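Local coordinates for protein probable manganase-dependent inorganic pyrophosphatase (Clostridium perfringens, PDB 3L2B) that probably hydrolyses inorganic pyrophosphate, under control of a regulatory region of CBS and DRTGG domains that binds AMP as inhibitor and diadenosine tetraphosphate as activator, at residues V24-A29 / Q183-D188; V104-M109 / I123-D128; L143-G148 / T166-P171. All coordinates share one frame; numbering follows the deposited sequence.

Overall arrangement
From the N terminus, the chain first passes 24-29, at the start of helix 26-35 in the first CBS domain. The chain returns at 183-188, where contact 1 closes a loop of 153 intervening residues. Contacts 2 and 3 are both nested in that loop, and their four segments lie within the DRTGG domain. They follow in series: contact 2 closes at 123-128 before contact 3 opens at 143-148. Contact 3 closes at 166-171, after helix 154-163. Both pair parallel strands of one mixed sheet, and strands 123-126 and 143-146 are neighbours in it. Their centres lie about 9 Å apart. Contact 1 touches neither.

Contact 1 of 3, residues V24-A29 / Q183-D188; sequences VSLKMA and QSLPVD
Three backbone hydrogen bonds join the start of helix 26-35, and Val24 just ahead of it, to segment 183-188. Val187 N gives to Val24 O at 2.9 Å, almost in line with the carbonyl bond. Leu26 N gives to Leu185 O, also at 2.9 Å, in the carbonyl plane. Lys27 N gives to Gln183 O at 3.0 Å, again in the carbonyl plane. Leu26 N and Lys27 N lie in the first turn of the helix, so the carbonyls of Gln183 and Leu185 serve N-H groups that have no acceptor in a preceding turn. Ser25 is the N-cap. Its OG sits between the backbone N and the carbonyl carbon (chi1 70°) and accepts from Met28 N at 3.0 Å. A single backbone bridge pairs Ser25 with Pro186.

The tight part is apolar. Val187 CG1, anti to its own carbonyl carbon, presses on Ala29 CB at 3.5 Å, closer than usual for two carbons. The side chains of Leu26 and Val187 run antiparallel past each other, with Leu26 CD2 4.0 Å from Val187 CG1. Leu26 also runs alongside Leu185, tips to the same end, with CD1 on Leu185 CB.

The looser side is at Lys27, which is partly exposed. Its chain bends at chi2 (-140°) and crosses Gln183 obliquely; CG stays 4.0 Å from Gln183 OE1. The Lys27 amine leads away to a long, weak ion pair with Asp84.

The contact joins the start of helix 26-35, in the first CBS domain, to segment 183-188, which follows helix 174-180 and runs into helix 187-190. Ser25 and Ser184 pack on helix 79-85, and Asn81 of that helix donates to Ser184 O. Ala29 and Val187 meet Leu54 of strand 50-55, and Gln183 touches Met64 of the second subunit.

Contact 2 of 3, residues V104-M109 / I123-D128; sequences VVVAAM and IAIAGD
Val104 puts CG1 anti to its backbone N (chi1 -172°), while Ile125 puts CG1 anti to its carbonyl carbon (chi1 -65°) and extends CD1 beyond it (chi2 163°). The two side chains cross obliquely, and Val104 CG1 meets Ile125 CD1 at 3.7 Å. The other branch, Val104 CG2, lies 4.1 Å from Ile123 CB. Val104, Val106, Ile123 and Ile125 share one face of the sheet; Val105 and Ala124 take the other.

The strands are parallel. Ile123 O accepts from Val105 N at 2.8 Å, almost in line with the carbonyl bond. Val105 O then accepts from Ile125 N at 2.8 Å, in a bond straighter than the first. Ile125 O takes Ala107 N at 2.7 Å. Ala107 centres an inverse gamma turn, and its CB comes within 4.4 Å of Ala126 CB.

Strand 104-106 is the outermost strand on this side of the DRTGG sheet within the chain. Phe175 of the second subunit packs on Val104 and Val106. Helix 174-180 of the same chain touches Val106 and Ile125, through Ser178 and, for Ile125, Ser174 as well. Helix 130-138 sets Leu136 against Ala107, Ala124 and Ala126, and strand 143-146 flanks strand 123-126.

Contact 3 of 3, residues L143-G148 / T166-P171; sequences LLIVTG and TVITTP
Strands 143-146 and 166-169 form the parallel pair of a beta-alpha-beta unit in the DRTGG domain, with helix 154-163 as the connection. Four backbone hydrogen bonds alternate between them. Leu144 N gives to Thr166 O. Ile168 N gives to Leu144 O at 2.8 Å. Val146 N gives to Ile168 O, and Thr170 N to Val146 O. The Val146 N bond is almost straight, at 179°.

Ile168 has the most area buried in the pair. From CB, its CG1 is tucked between the backbone N and the carbonyl carbon (chi1 70°). There CG1 lies 3.8 Å from Leu144 O and 4.0 Å from Ile145 CG2. The tip CD1 extends straight on (chi2 -180°) and reaches Ile145 CG1 at 4.1 Å. The other branch, Ile168 CG2, meets Leu143 CD1 at 4.2 Å. Ile145 and Ile168 thus lie side by side with their tips to the same end, and Ile82 and Leu83 of helix 79-85 pack on Ile168.

Threonine hydroxyls bond beyond the pair: Thr166 OG1 with Asn94 N, and Thr169 OG1 with Gln91 OE1. Just past the strand, Thr170 CG2 rests 3.5 Å from Val146 O.

Contact 1 of 3, residues V24-A29 / Q183-D188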
loop_
_atom_site.group_PDB
_atom_site.type_symbol
_atom_site.label_atom_id
_atom_site.label_comp_id
_atom_site.label_asym_id
_atom_site.label_seq_id
_atom_site.Cartn_x
_atom_site.Cartn_y
_atom_site.Cartn_z
ATOM N N VAL A 24 -2.626 -14.205 10.245
ATOM C CA VAL A 24 -3.726 -13.313 9.881
ATOM C C VAL A 24 -3.259 -12.330 8.790
ATOM O O VAL A 24 -2.137 -11.841 8.833
ATOM C CB VAL A 24 -4.209 -12.520 11.116
ATOM C CG1 VAL A 24 -4.951 -11.304 10.692
ATOM C CG2 VAL A 24 -5.084 -13.417 12.041
ATOM N N SER A 25 -4.100 -12.089 7.800
ATOM C CA SER A 25 -3.736 -11.209 6.646
ATOM C C SER A 25 -3.640 -9.743 7.042
ATOM O O SER A 25 -4.309 -9.297 7.977
ATOM C CB SER A 25 -4.767 -11.296 5.528
ATOM O OG SER A 25 -5.956 -10.675 5.947
ATOM N N LEU A 26 -2.850 -8.995 6.284
ATOM C CA LEU A 26 -2.755 -7.522 6.467
ATOM C C LEU A 26 -4.093 -6.848 6.359
ATOM O O LEU A 26 -4.376 -5.871 7.063
ATOM C CB LEU A 26 -1.842 -6.893 5.448
ATOM C CG LEU A 26 -0.374 -7.251 5.568
ATOM C CD1 LEU A 26 0.454 -6.386 4.574
ATOM C CD2 LEU A 26 0.112 -7.112 6.992
ATOM N N LYS A 27 -4.929 -7.392 5.488
ATOM C CA LYS A 27 -6.268 -6.839 5.285
ATOM C C LYS A 27 -7.100 -6.941 6.561
ATOM O O LYS A 27 -7.760 -5.986 6.985
ATOM C CB LYS A 27 -6.997 -7.604 4.186
ATOM C CG LYS A 27 -8.286 -6.944 3.725
ATOM C CD LYS A 27 -9.381 -7.978 3.482
ATOM C CE LYS A 27 -10.587 -7.377 2.760
ATOM N NZ LYS A 27 -11.772 -8.308 2.748
ATOM N N MET A 28 -7.127 -8.152 7.109
ATOM C CA MET A 28 -7.899 -8.439 8.333
ATOM C C MET A 28 -7.336 -7.694 9.505
ATOM O O MET A 28 -8.068 -7.288 10.392
ATOM C CB MET A 28 -7.903 -9.942 8.671
ATOM C CG MET A 28 -8.816 -10.818 7.786
ATOM S SD MET A 28 -8.868 -12.581 8.318
ATOM C CE MET A 28 -7.291 -13.245 7.706
ATOM N N ALA A 29 -6.015 -7.541 9.517
ATOM C CA ALA A 29 -5.344 -6.886 10.630
ATOM C C ALA A 29 -5.811 -5.433 10.641
ATOM O O ALA A 29 -6.218 -4.897 11.672
ATOM C CB ALA A 29 -3.797 -6.987 10.515
ATOM N N GLN A 183 -2.137 -7.371 0.186
ATOM C CA GLN A 183 -2.871 -7.229 1.430
ATOM C C GLN A 183 -3.163 -8.602 2.048
ATOM O O GLN A 183 -3.718 -8.718 3.117
ATOM C CB GLN A 183 -4.187 -6.490 1.177
ATOM C CG GLN A 183 -3.985 -5.114 0.485
ATOM C CD GLN A 183 -5.267 -4.326 0.440
ATOM O OE1 GLN A 183 -6.253 -4.727 1.043
ATOM N NE2 GLN A 183 -5.268 -3.205 -0.285
ATOM N N SER A 184 -2.773 -9.643 1.349
ATOM C CA SER A 184 -3.053 -10.983 1.788
ATOM C C SER A 184 -1.891 -11.511 2.627
ATOM O O SER A 184 -2.023 -12.533 3.295
ATOM C CB SER A 184 -3.321 -11.878 0.563
ATOM O OG SER A 184 -2.103 -12.170 -0.030
ATOM N N LEU A 185 -0.769 -10.784 2.621
ATOM C CA LEU A 185 0.420 -11.161 3.400
ATOM C C LEU A 185 0.124 -11.401 4.894
ATOM O O LEU A 185 -0.573 -10.610 5.541
ATOM C CB LEU A 185 1.517 -10.088 3.322
ATOM C CG LEU A 185 2.170 -9.854 1.957
ATOM C CD1 LEU A 185 3.191 -8.712 2.006
ATOM C CD2 LEU A 185 2.806 -11.092 1.478
ATOM N N PRO A 186 0.714 -12.454 5.476
ATOM C CA PRO A 186 0.512 -12.622 6.927
ATOM C C PRO A 186 1.256 -11.602 7.747
ATOM O O PRO A 186 2.360 -11.217 7.400
ATOM C CB PRO A 186 1.087 -14.024 7.210
ATOM C CG PRO A 186 2.152 -14.232 6.148
ATOM C CD PRO A 186 1.676 -13.412 4.924
ATOM N N VAL A 187 0.646 -11.173 8.848
ATOM C CA VAL A 187 1.219 -10.094 9.630
ATOM C C VAL A 187 2.649 -10.422 10.065
ATOM O O VAL A 187 3.482 -9.503 10.165
ATOM C CB VAL A 187 0.330 -9.666 10.842
ATOM C CG1 VAL A 187 -0.973 -8.970 10.348
ATOM C CG2 VAL A 187 0.017 -10.833 11.706
ATOM N N ASP A 188 2.968 -11.707 10.276
ATOM C CA ASP A 188 4.302 -12.067 10.799
ATOM C C ASP A 188 5.403 -11.879 9.781
ATOM O O ASP A 188 6.577 -11.852 10.137
ATOM C CB ASP A 188 4.363 -13.475 11.428
ATOM C CG ASP A 188 4.331 -14.597 10.399
ATOM O OD1 ASP A 188 4.676 -15.720 10.764
ATOM O OD2 ASP A 188 3.908 -14.376 9.252
#

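Contact 2 of 3, residues V104-M109 / I123-D128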
loop_
_atom_site.group_PDB
_atom_site.type_symbol
_atom_site.label_atom_id
_atom_site.label_comp_id
_atom_site.label_asym_id
_atom_site.label_seq_id
_atom_site.Cartn_x
_atom_site.Cartn_y
_atom_site.Cartn_z
ATOM N N VAL A 104 4.349 -13.254 -9.004
ATOM C CA VAL A 104 3.042 -12.827 -9.520
ATOM C C VAL A 104 3.235 -12.115 -10.846
ATOM O O VAL A 104 4.096 -11.296 -10.989
ATOM C CB VAL A 104 2.276 -11.883 -8.584
ATOM C CG1 VAL A 104 0.839 -11.668 -9.118
ATOM C CG2 VAL A 104 2.243 -12.432 -7.170
ATOM N N VAL A 105 2.421 -12.474 -11.811
ATOM C CA VAL A 105 2.541 -11.978 -13.148
ATOM C C VAL A 105 1.162 -11.893 -13.751
ATOM O O VAL A 105 0.342 -12.825 -13.631
ATOM C CB VAL A 105 3.395 -12.909 -14.035
ATOM C CG1 VAL A 105 3.309 -12.474 -15.506
ATOM C CG2 VAL A 105 4.850 -12.889 -13.611
ATOM N N VAL A 106 0.892 -10.774 -14.385
ATOM C CA VAL A 106 -0.345 -10.633 -15.148
ATOM C C VAL A 106 -0.116 -11.292 -16.496
ATOM O O VAL A 106 0.830 -10.955 -17.223
ATOM C CB VAL A 106 -0.741 -9.161 -15.331
ATOM C CG1 VAL A 106 -1.958 -9.030 -16.265
ATOM C CG2 VAL A 106 -1.007 -8.525 -13.963
ATOM N N ALA A 107 -0.971 -12.251 -16.807
ATOM C CA ALA A 107 -0.913 -12.945 -18.088
ATOM C C ALA A 107 -1.728 -12.166 -19.117
ATOM O O ALA A 107 -2.889 -12.490 -19.357
ATOM C CB ALA A 107 -1.447 -14.342 -17.961
ATOM N N ALA A 108 -1.106 -11.140 -19.693
ATOM C CA ALA A 108 -1.740 -10.238 -20.683
ATOM C C ALA A 108 -1.473 -10.678 -22.125
ATOM O O ALA A 108 -2.225 -10.368 -23.044
ATOM C CB ALA A 108 -1.246 -8.778 -20.485
ATOM N N MET A 109 -0.403 -11.429 -22.294
ATOM C CA MET A 109 0.123 -11.744 -23.615
ATOM C C MET A 109 -0.795 -12.736 -24.373
ATOM O O MET A 109 -1.891 -13.063 -23.916
ATOM C CB MET A 109 1.557 -12.289 -23.484
ATOM C CG MET A 109 2.420 -11.561 -22.410
ATOM S SD MET A 109 2.368 -12.403 -20.780
ATOM C CE MET A 109 3.316 -11.346 -19.680
ATOM N N ILE A 123 2.699 -17.296 -9.891
ATOM C CA ILE A 123 1.304 -16.939 -9.679
ATOM C C ILE A 123 0.856 -16.067 -10.831
ATOM O O ILE A 123 1.360 -14.941 -11.038
ATOM C CB ILE A 123 1.127 -16.190 -8.353
ATOM C CG1 ILE A 123 1.636 -17.069 -7.194
ATOM C CG2 ILE A 123 -0.312 -15.847 -8.113
ATOM C CD1 ILE A 123 3.088 -16.982 -6.942
ATOM N N ALA A 124 -0.103 -16.582 -11.580
ATOM C CA ALA A 124 -0.580 -15.928 -12.801
ATOM C C ALA A 124 -1.963 -15.354 -12.656
ATOM O O ALA A 124 -2.893 -16.032 -12.297
ATOM C CB ALA A 124 -0.547 -16.896 -13.975
ATOM N N ILE A 125 -2.080 -14.075 -12.961
ATOM C CA ILE A 125 -3.366 -13.417 -13.006
ATOM C C ILE A 125 -3.810 -13.388 -14.443
ATOM O O ILE A 125 -3.121 -12.862 -15.294
ATOM C CB ILE A 125 -3.286 -12.000 -12.457
ATOM C CG1 ILE A 125 -2.922 -12.040 -10.972
ATOM C CG2 ILE A 125 -4.587 -11.302 -12.703
ATOM C CD1 ILE A 125 -2.436 -10.715 -10.448
ATOM N N ALA A 126 -4.969 -13.992 -14.695
ATOM C CA ALA A 126 -5.458 -14.262 -16.047
ATOM C C ALA A 126 -6.918 -13.936 -16.193
ATOM O O ALA A 126 -7.676 -13.953 -15.226
ATOM C CB ALA A 126 -5.256 -15.744 -16.392
ATOM N N GLY A 127 -7.310 -13.679 -17.432
ATOM C CA GLY A 127 -8.711 -13.445 -17.770
ATOM C C GLY A 127 -9.501 -14.697 -18.096
ATOM O O GLY A 127 -9.123 -15.813 -17.750
ATOM N N ASP A 128 -10.588 -14.455 -18.819
ATOM C CA ASP A 128 -11.644 -15.430 -19.138
ATOM C C ASP A 128 -11.195 -16.435 -20.199
ATOM O O ASP A 128 -11.804 -17.508 -20.371
ATOM C CB ASP A 128 -12.879 -14.674 -19.668
ATOM C CG ASP A 128 -14.181 -15.435 -19.473
ATOM O OD1 ASP A 128 -14.161 -16.685 -19.359
ATOM O OD2 ASP A 128 -15.239 -14.766 -19.443
#

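Contact 3 of 3, residues L143-G148 / T166-P171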
loop_
_atom_site.group_PDB
_atom_site.type_symbol
_atom_site.label_atom_id
_atom_site.label_comp_id
_atom_site.label_asym_id
_atom_site.label_seq_id
_atom_site.Cartn_x
_atom_site.Cartn_y
_atom_site.Cartn_z
ATOM N N LEU A 143 -0.197 -21.262 -8.970
ATOM C CA LEU A 143 -1.520 -20.664 -8.705
ATOM C C LEU A 143 -2.034 -19.888 -9.881
ATOM O O LEU A 143 -1.392 -18.941 -10.353
ATOM C CB LEU A 143 -1.505 -19.776 -7.469
ATOM C CG LEU A 143 -2.810 -19.074 -7.075
ATOM C CD1 LEU A 143 -3.938 -20.096 -6.871
ATOM C CD2 LEU A 143 -2.610 -18.213 -5.823
ATOM N N LEU A 144 -3.213 -20.307 -10.328
ATOM C CA LEU A 144 -3.973 -19.609 -11.353
ATOM C C LEU A 144 -5.097 -18.798 -10.721
ATOM O O LEU A 144 -5.977 -19.341 -10.076
ATOM C CB LEU A 144 -4.522 -20.601 -12.367
ATOM C CG LEU A 144 -5.298 -20.032 -13.564
ATOM C CD1 LEU A 144 -4.485 -18.999 -14.299
ATOM C CD2 LEU A 144 -5.700 -21.173 -14.495
ATOM N N ILE A 145 -5.012 -17.475 -10.882
ATOM C CA ILE A 145 -6.059 -16.561 -10.445
ATOM C C ILE A 145 -6.817 -16.040 -11.668
ATOM O O ILE A 145 -6.284 -15.281 -12.465
ATOM C CB ILE A 145 -5.493 -15.389 -9.627
ATOM C CG1 ILE A 145 -4.492 -15.880 -8.586
ATOM C CG2 ILE A 145 -6.584 -14.651 -8.898
ATOM C CD1 ILE A 145 -4.008 -14.792 -7.618
ATOM N N VAL A 146 -8.068 -16.464 -11.801
ATOM C CA VAL A 146 -8.930 -16.003 -12.891
ATOM C C VAL A 146 -9.711 -14.788 -12.429
ATOM O O VAL A 146 -10.333 -14.807 -11.354
ATOM C CB VAL A 146 -9.869 -17.099 -13.414
ATOM C CG1 VAL A 146 -10.734 -16.565 -14.584
ATOM C CG2 VAL A 146 -9.063 -18.344 -13.850
ATOM N N THR A 147 -9.633 -13.722 -13.232
ATOM C CA THR A 147 -10.265 -12.430 -12.916
ATOM C C THR A 147 -11.692 -12.379 -13.444
ATOM O O THR A 147 -12.150 -13.277 -14.141
ATOM C CB THR A 147 -9.500 -11.201 -13.555
ATOM O OG1 THR A 147 -9.513 -11.292 -14.979
ATOM C CG2 THR A 147 -8.067 -11.131 -13.127
ATOM N N GLY A 148 -12.372 -11.298 -13.109
ATOM C CA GLY A 148 -13.668 -10.967 -13.693
ATOM C C GLY A 148 -14.856 -11.728 -13.146
ATOM O O GLY A 148 -15.987 -11.509 -13.588
ATOM N N THR A 166 -3.356 -25.353 -8.320
ATOM C CA THR A 166 -4.388 -24.609 -7.594
ATOM C C THR A 166 -4.966 -23.506 -8.473
ATOM O O THR A 166 -4.235 -22.758 -9.140
ATOM C CB THR A 166 -3.843 -23.984 -6.336
ATOM O OG1 THR A 166 -3.250 -25.003 -5.533
ATOM C CG2 THR A 166 -4.965 -23.270 -5.536
ATOM N N VAL A 167 -6.291 -23.447 -8.496
ATOM C CA VAL A 167 -7.009 -22.485 -9.306
ATOM C C VAL A 167 -8.070 -21.785 -8.479
ATOM O O VAL A 167 -8.818 -22.421 -7.768
ATOM C CB VAL A 167 -7.722 -23.165 -10.449
ATOM C CG1 VAL A 167 -8.354 -22.122 -11.350
ATOM C CG2 VAL A 167 -6.767 -24.065 -11.202
ATOM N N ILE A 168 -8.123 -20.467 -8.585
ATOM C CA ILE A 168 -9.145 -19.700 -7.927
ATOM C C ILE A 168 -9.691 -18.619 -8.839
ATOM O O ILE A 168 -9.130 -18.314 -9.890
ATOM C CB ILE A 168 -8.623 -19.065 -6.637
ATOM C CG1 ILE A 168 -7.620 -17.937 -6.954
ATOM C CG2 ILE A 168 -7.989 -20.138 -5.740
ATOM C CD1 ILE A 168 -7.038 -17.247 -5.707
ATOM N N THR A 169 -10.808 -18.054 -8.407
ATOM C CA THR A 169 -11.510 -17.037 -9.169
ATOM C C THR A 169 -11.904 -15.872 -8.291
ATOM O O THR A 169 -12.526 -16.043 -7.246
ATOM C CB THR A 169 -12.797 -17.602 -9.805
ATOM O OG1 THR A 169 -12.444 -18.576 -10.794
ATOM C CG2 THR A 169 -13.596 -16.469 -10.478
ATOM N N THR A 170 -11.539 -14.677 -8.733
ATOM C CA THR A 170 -11.914 -13.464 -8.018
ATOM C C THR A 170 -12.866 -12.615 -8.848
ATOM O O THR A 170 -12.842 -12.680 -10.063
ATOM C CB THR A 170 -10.676 -12.601 -7.696
ATOM O OG1 THR A 170 -11.111 -11.358 -7.117
ATOM C CG2 THR A 170 -9.879 -12.302 -8.960
ATOM N N PRO A 171 -13.678 -11.766 -8.203
ATOM C CA PRO A 171 -14.524 -10.899 -9.049
ATOM C C PRO A 171 -13.753 -9.724 -9.674
ATOM O O PRO A 171 -14.196 -9.085 -10.614
ATOM C CB PRO A 171 -15.593 -10.398 -8.072
ATOM C CG PRO A 171 -15.048 -10.616 -6.727
ATOM C CD PRO A 171 -14.124 -11.777 -6.798
#